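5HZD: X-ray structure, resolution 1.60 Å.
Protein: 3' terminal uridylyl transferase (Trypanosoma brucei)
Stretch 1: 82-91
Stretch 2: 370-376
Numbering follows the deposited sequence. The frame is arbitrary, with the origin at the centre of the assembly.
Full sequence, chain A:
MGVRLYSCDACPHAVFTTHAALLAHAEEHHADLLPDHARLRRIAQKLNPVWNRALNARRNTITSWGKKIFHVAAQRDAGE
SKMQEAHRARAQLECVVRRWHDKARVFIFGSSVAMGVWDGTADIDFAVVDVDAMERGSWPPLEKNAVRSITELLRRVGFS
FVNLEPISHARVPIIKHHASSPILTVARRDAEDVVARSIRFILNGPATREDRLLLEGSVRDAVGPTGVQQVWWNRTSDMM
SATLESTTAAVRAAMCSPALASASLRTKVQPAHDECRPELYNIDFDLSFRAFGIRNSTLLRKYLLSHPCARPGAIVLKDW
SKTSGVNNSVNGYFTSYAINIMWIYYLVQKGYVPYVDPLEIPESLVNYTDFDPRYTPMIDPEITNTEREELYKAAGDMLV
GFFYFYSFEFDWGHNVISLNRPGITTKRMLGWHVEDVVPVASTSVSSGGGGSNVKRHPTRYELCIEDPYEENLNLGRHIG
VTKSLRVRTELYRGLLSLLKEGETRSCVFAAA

Stretch 1 82-91: KMQEAHRARA
Stretch 2 370-376: DFDPRYT

How do the two backbones lie against each other? Residues 82-91 are helical throughout, part of a longer helix with phi/psi near -63/-38, and an extended loop, 372-376, runs past it in the opposite sense. The CA atoms of His87 and Asp372 are 5.3 Å apart, those of Met83 and Tyr375 6.9 Å. Met83, His87 and Arg90, on successive helical turns, meet the loop; the CA-to-CB bonds of Met83 and Arg90 point toward it, that of His87 sideways. Together the stretches bury 406 Å².

What satisfies the His87 ring? With chi1 at -63° (m) and chi2 at 180°, its NE2 donates to the carbonyl O of Pro373 at 2.8 Å, an acceptor near the ring plane. CB of Asp372 sits over the ring face, 3.4 Å from the centroid and 4° off the normal, a CH-pi contact that leaves the edge free for the hydrogen bond.

Which groups answer the Asp372 carboxylate? Asp372 (phi/psi -94/115, chi1 m) points its CB toward the helix. Arg90, t, t, p along chi1 to chi3, donates from NE to Asp372 OD1 at 2.7 Å, a salt bridge near the guanidinium plane; Phe371 CB lies over one guanidinium face, 4.0 Å from Arg90 NE. Water 1 donates to Asp372 OD2 at 2.7 Å and to His87 O at 2.8 Å, and accepts from Arg90 NH2 at 3.0 Å, so it ties the ion pair to the helix backbone. Arg90 NH1 is bonded elsewhere in the structure.

What fills the apolar end? Buried Met83 (t, p, p) places CE 4.1 Å from Pro373 CB, while Met83 CB lies 4.2 Å from Tyr375 CD1 (chi1 t), whose OH is satisfied elsewhere. The side chains meet through carbon, and Met83 CG also lies 3.9 Å from Pro373 O; no hydrogen bond joins these side chains.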

# COMPACT_ATOMS: atom_id res chain seq x y z
N LYS A 82 -0.20 0.98 -18.09
CA LYS A 82 -1.10 1.15 -16.96
C LYS A 82 -0.39 1.88 -15.81
O LYS A 82 -0.97 2.76 -15.18
CB LYS A 82 -1.65 -0.21 -16.52
CG LYS A 82 -2.68 -0.12 -15.40
CD LYS A 82 -3.93 0.68 -15.82
CE LYS A 82 -4.65 0.05 -16.95
NZ LYS A 82 -5.78 0.93 -17.38
N MET A 83 0.86 1.53 -15.53
CA MET A 83 1.60 2.28 -14.51
C MET A 83 1.67 3.76 -14.87
O MET A 83 1.56 4.64 -13.99
CB MET A 83 3.00 1.69 -14.34
CG MET A 83 3.87 2.54 -13.41
SD MET A 83 3.52 2.35 -11.67
CE MET A 83 4.64 0.99 -11.29
N GLN A 84 1.84 4.05 -16.15
CA GLN A 84 1.96 5.45 -16.55
C GLN A 84 0.65 6.23 -16.38
O GLN A 84 0.68 7.46 -16.23
CB GLN A 84 2.54 5.55 -17.96
CG GLN A 84 4.01 5.06 -17.95
CD GLN A 84 4.60 4.97 -19.34
OE1 GLN A 84 3.99 4.43 -20.26
NE2 GLN A 84 5.81 5.50 -19.50
N GLU A 85 -0.50 5.53 -16.32
CA GLU A 85 -1.72 6.22 -15.96
C GLU A 85 -1.67 6.79 -14.55
O GLU A 85 -2.16 7.91 -14.31
CB GLU A 85 -2.95 5.32 -16.09
CG GLU A 85 -3.21 4.93 -17.52
CD GLU A 85 -4.38 3.95 -17.66
OE1 GLU A 85 -5.20 3.88 -16.72
OE2 GLU A 85 -4.44 3.26 -18.71
N ALA A 86 -1.07 6.04 -13.61
CA ALA A 86 -0.87 6.56 -12.25
C ALA A 86 0.11 7.75 -12.25
O ALA A 86 -0.08 8.70 -11.51
CB ALA A 86 -0.37 5.43 -11.29
N HIS A 87 1.14 7.68 -13.09
CA HIS A 87 2.07 8.80 -13.24
C HIS A 87 1.34 10.07 -13.68
O HIS A 87 1.60 11.18 -13.17
CB HIS A 87 3.17 8.51 -14.25
CG HIS A 87 4.08 7.38 -13.87
ND1 HIS A 87 5.13 7.00 -14.68
CD2 HIS A 87 4.13 6.59 -12.78
CE1 HIS A 87 5.77 5.99 -14.11
NE2 HIS A 87 5.19 5.72 -12.96
N ARG A 88 0.44 9.93 -14.64
CA ARG A 88 -0.30 11.09 -15.11
C ARG A 88 -1.21 11.62 -14.01
O ARG A 88 -1.32 12.85 -13.80
CB ARG A 88 -1.08 10.75 -16.36
CG ARG A 88 -0.13 10.43 -17.51
CD ARG A 88 -0.79 10.45 -18.88
NE ARG A 88 -1.63 9.29 -19.07
CZ ARG A 88 -1.22 8.11 -19.50
NH1 ARG A 88 0.06 7.91 -19.83
NH2 ARG A 88 -2.10 7.12 -19.62
N ALA A 89 -1.89 10.71 -13.28
CA ALA A 89 -2.72 11.16 -12.17
C ALA A 89 -1.93 11.94 -11.13
O ALA A 89 -2.41 12.94 -10.59
CB ALA A 89 -3.45 9.96 -11.52
N ARG A 90 -0.71 11.48 -10.84
CA ARG A 90 0.16 12.15 -9.87
C ARG A 90 0.47 13.57 -10.34
O ARG A 90 0.40 14.50 -9.55
CB ARG A 90 1.50 11.38 -9.73
CG ARG A 90 2.36 11.85 -8.54
CD ARG A 90 3.86 11.56 -8.77
NE ARG A 90 4.25 12.25 -9.98
CZ ARG A 90 4.55 13.54 -10.01
NH1 ARG A 90 4.57 14.25 -8.87
NH2 ARG A 90 4.81 14.11 -11.18
N ALA A 91 0.83 13.72 -11.62
CA ALA A 91 1.14 15.05 -12.14
C ALA A 91 -0.09 15.93 -12.08
O ALA A 91 0.03 17.14 -11.78
CB ALA A 91 1.69 14.97 -13.56
N ASP A 370 12.16 9.40 -7.68
CA ASP A 370 11.16 8.47 -8.19
C ASP A 370 9.73 8.80 -7.76
O ASP A 370 8.98 7.93 -7.31
CB ASP A 370 11.49 7.02 -7.79
CG ASP A 370 12.81 6.54 -8.40
OD1 ASP A 370 13.34 7.19 -9.33
OD2 ASP A 370 13.30 5.47 -7.95
N PHE A 371 9.35 10.07 -7.92
CA PHE A 371 7.97 10.50 -7.69
C PHE A 371 6.99 9.59 -8.42
O PHE A 371 5.96 9.19 -7.84
CB PHE A 371 7.79 11.95 -8.18
CG PHE A 371 8.70 12.95 -7.50
CD1 PHE A 371 9.96 13.23 -8.01
CD2 PHE A 371 8.27 13.63 -6.37
CE1 PHE A 371 10.80 14.15 -7.39
CE2 PHE A 371 9.12 14.57 -5.75
CZ PHE A 371 10.35 14.82 -6.26
N ASP A 372 7.35 9.28 -9.67
CA ASP A 372 6.63 8.32 -10.52
C ASP A 372 7.33 6.98 -10.34
O ASP A 372 8.49 6.83 -10.73
CB ASP A 372 6.72 8.77 -11.96
CG ASP A 372 5.80 9.95 -12.27
OD1 ASP A 372 4.74 10.09 -11.59
OD2 ASP A 372 6.13 10.70 -13.21
N PRO A 373 6.64 5.99 -9.76
CA PRO A 373 7.26 4.69 -9.46
C PRO A 373 7.76 4.01 -10.71
O PRO A 373 7.09 4.01 -11.76
CB PRO A 373 6.13 3.90 -8.83
CG PRO A 373 5.25 4.99 -8.20
CD PRO A 373 5.25 6.05 -9.26
N ARG A 374 8.96 3.45 -10.64
CA ARG A 374 9.55 2.76 -11.78
C ARG A 374 8.90 1.39 -12.00
O ARG A 374 8.66 0.63 -11.03
CB ARG A 374 11.06 2.66 -11.62
CG ARG A 374 11.73 4.02 -11.91
CD ARG A 374 13.23 3.91 -12.12
NE ARG A 374 13.88 3.49 -10.89
CZ ARG A 374 14.91 2.66 -10.84
NH1 ARG A 374 15.44 2.17 -11.96
NH2 ARG A 374 15.42 2.33 -9.65
N TYR A 375 8.61 1.10 -13.26
CA TYR A 375 7.97 -0.14 -13.63
C TYR A 375 9.01 -1.25 -13.84
O TYR A 375 9.98 -1.07 -14.58
CB TYR A 375 7.12 0.06 -14.90
CG TYR A 375 6.52 -1.24 -15.40
CD1 TYR A 375 5.38 -1.77 -14.80
CD2 TYR A 375 7.11 -1.95 -16.44
CE1 TYR A 375 4.85 -3.00 -15.23
CE2 TYR A 375 6.60 -3.16 -16.89
CZ TYR A 375 5.46 -3.68 -16.27
OH TYR A 375 4.97 -4.90 -16.74
N THR A 376 8.78 -2.40 -13.20
CA THR A 376 9.57 -3.60 -13.43
C THR A 376 8.60 -4.76 -13.64
O THR A 376 7.79 -5.05 -12.74
CB THR A 376 10.42 -3.95 -12.18
OG1 THR A 376 11.27 -2.83 -11.85
CG2 THR A 376 11.28 -5.17 -12.46
O HOH W 1 4.08 12.38 -13.54